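Local coordinates for ribonuclease P protein component 3 (Thermococcus kodakarensis KOD1, PDB 3WYZ) that probably serves as a TIM barrel-like protein subunit of ribonuclease P, the RNA-protein complex that matures tRNA by cleaving the 5'-ends of its precursors, at residues 107-112 and 172-177. Residues are numbered along the deposited sequence; the frame is centred on the assembly and turned at random.
Sequences VDALIS and PRFITS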
loop_
_atom_site.group_PDB
_atom_site.type_symbol
_atom_site.label_atom_id
_atom_site.label_comp_id
_atom_site.label_asym_id
_atom_site.label_seq_id
_atom_site.Cartn_x
_atom_site.Cartn_y
_atom_site.Cartn_z
ATOM N N VAL A 107 -1.765 11.644 -1.841
ATOM C CA VAL A 107 -2.539 10.437 -1.607
ATOM C C VAL A 107 -1.995 9.726 -0.357
ATOM O O VAL A 107 -0.847 9.950 0.041
ATOM C CB VAL A 107 -2.492 9.526 -2.864
ATOM C CG1 VAL A 107 -1.331 8.539 -2.823
ATOM C CG2 VAL A 107 -3.798 8.804 -3.045
ATOM N N ASP A 108 -2.819 8.886 0.268
ATOM C CA ASP A 108 -2.419 8.196 1.506
ATOM C C ASP A 108 -1.219 7.281 1.277
ATOM O O ASP A 108 -0.286 7.264 2.075
ATOM C CB ASP A 108 -3.585 7.390 2.092
ATOM C CG ASP A 108 -4.703 8.279 2.627
ATOM O OD1 ASP A 108 -4.446 9.039 3.588
ATOM O OD2 ASP A 108 -5.834 8.224 2.085
ATOM N N ALA A 109 -1.241 6.513 0.192
ATOM C CA ALA A 109 -0.137 5.603 -0.097
ATOM C C ALA A 109 -0.003 5.272 -1.571
ATOM O O ALA A 109 -0.998 5.172 -2.287
ATOM C CB ALA A 109 -0.291 4.318 0.700
ATOM N N LEU A 110 1.245 5.102 -1.999
ATOM C CA LEU A 110 1.572 4.556 -3.303
ATOM C C LEU A 110 2.023 3.119 -3.091
ATOM O O LEU A 110 3.025 2.876 -2.420
ATOM C CB LEU A 110 2.694 5.365 -3.954
ATOM C CG LEU A 110 3.153 4.935 -5.349
ATOM C CD1 LEU A 110 2.014 5.070 -6.345
ATOM C CD2 LEU A 110 4.363 5.751 -5.794
ATOM N N ILE A 111 1.272 2.176 -3.653
ATOM C CA ILE A 111 1.539 0.759 -3.465
ATOM C C ILE A 111 2.416 0.244 -4.598
ATOM O O ILE A 111 2.037 0.342 -5.768
ATOM C CB ILE A 111 0.235 -0.068 -3.435
ATOM C CG1 ILE A 111 -0.771 0.506 -2.429
ATOM C CG2 ILE A 111 0.529 -1.526 -3.105
ATOM C CD1 ILE A 111 -0.281 0.581 -0.994
ATOM N N SER A 112 3.587 -0.289 -4.238
ATOM C CA SER A 112 4.489 -0.959 -5.179
ATOM C C SER A 112 4.771 -0.152 -6.454
ATOM O O SER A 112 4.256 -0.483 -7.515
ATOM C CB SER A 112 3.919 -2.327 -5.559
ATOM O OG SER A 112 3.833 -3.169 -4.430
ATOM N N PRO A 172 7.182 8.004 4.850
ATOM C CA PRO A 172 6.414 6.978 5.562
ATOM C C PRO A 172 6.292 5.710 4.726
ATOM O O PRO A 172 6.341 5.776 3.498
ATOM C CB PRO A 172 5.039 7.629 5.759
ATOM C CG PRO A 172 5.273 9.104 5.615
ATOM C CD PRO A 172 6.402 9.238 4.635
ATOM N N ARG A 173 6.139 4.563 5.383
ATOM C CA ARG A 173 6.021 3.293 4.674
ATOM C C ARG A 173 5.362 2.226 5.524
ATOM O O ARG A 173 5.270 2.348 6.738
ATOM C CB ARG A 173 7.388 2.797 4.201
ATOM C CG ARG A 173 8.369 2.454 5.320
ATOM C CD ARG A 173 8.959 3.715 5.935
ATOM N NE ARG A 173 9.992 3.429 6.914
ATOM C CZ ARG A 173 10.838 4.331 7.407
ATOM N NH1 ARG A 173 10.788 5.611 7.022
ATOM N NH2 ARG A 173 11.744 3.941 8.297
ATOM N N PHE A 174 4.902 1.177 4.860
ATOM C CA PHE A 174 4.400 0.001 5.542
ATOM C C PHE A 174 4.609 -1.240 4.690
ATOM O O PHE A 174 4.711 -1.143 3.464
ATOM C CB PHE A 174 2.919 0.171 5.892
ATOM C CG PHE A 174 2.043 0.519 4.721
ATOM C CD1 PHE A 174 1.491 -0.473 3.928
ATOM C CD2 PHE A 174 1.741 1.839 4.436
ATOM C CE1 PHE A 174 0.672 -0.154 2.860
ATOM C CE2 PHE A 174 0.920 2.165 3.371
ATOM C CZ PHE A 174 0.391 1.167 2.579
ATOM N N ILE A 175 4.699 -2.391 5.354
ATOM C CA ILE A 175 4.731 -3.676 4.677
ATOM C C ILE A 175 3.314 -4.230 4.672
ATOM O O ILE A 175 2.612 -4.146 5.681
ATOM C CB ILE A 175 5.649 -4.699 5.382
ATOM C CG1 ILE A 175 7.049 -4.121 5.643
ATOM C CG2 ILE A 175 5.725 -5.989 4.574
ATOM C CD1 ILE A 175 7.789 -3.652 4.413
ATOM N N THR A 176 2.907 -4.816 3.547
ATOM C CA THR A 176 1.588 -5.424 3.443
ATOM C C THR A 176 1.573 -6.622 2.502
ATOM O O THR A 176 2.401 -6.732 1.609
ATOM C CB THR A 176 0.523 -4.397 3.007
ATOM O OG1 THR A 176 -0.751 -5.041 2.927
ATOM C CG2 THR A 176 0.868 -3.766 1.655
ATOM N N SER A 177 0.625 -7.526 2.727
ATOM C CA SER A 177 0.441 -8.682 1.861
ATOM C C SER A 177 -0.200 -8.290 0.535
ATOM O O SER A 177 0.124 -8.872 -0.503
ATOM C CB SER A 177 -0.420 -9.748 2.552
ATOM O OG SER A 177 -1.765 -9.308 2.709
#
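With CG set between the backbone N and the carbonyl carbon (chi1 54°), F174 carries its ring out from its strand, and the far end of the ring reaches A109 and I111, while I111 turns CG1 anti to its own carbonyl carbon (chi1 -52°) and brings CD1 up to that ring. The arrangement illustrates how the interior of a TIM barrel-like fold is filled: strands that are not neighbours in the parallel sheet meet through side chains directed into the barrel. Here strand 136-140 lies between 109-111 and 173-176 in the sheet order, and no hydrogen bond joins the two segments; the contact is wholly apolar. A109 offers its methyl at the edge of the ring, near its plane, with CB 3.6 Å from F174 CE2. The side chain of I111 crosses that of F174 at about a right angle. The same phenylalanine also touches A136 on the intervening strand and M16 on strand 14-18, thereby linking several strands across the core. A serine at F174 would probably open a gap between the strands, leaving the A109 methyl and the end of I111 without their apolar partner. A bound glycerol, probably from the crystallisation liquor, lies close to the I111 side chain. At the far end of the ring, CZ of F174 lies 3.7 Å from both I111 CD1 and A109 CB.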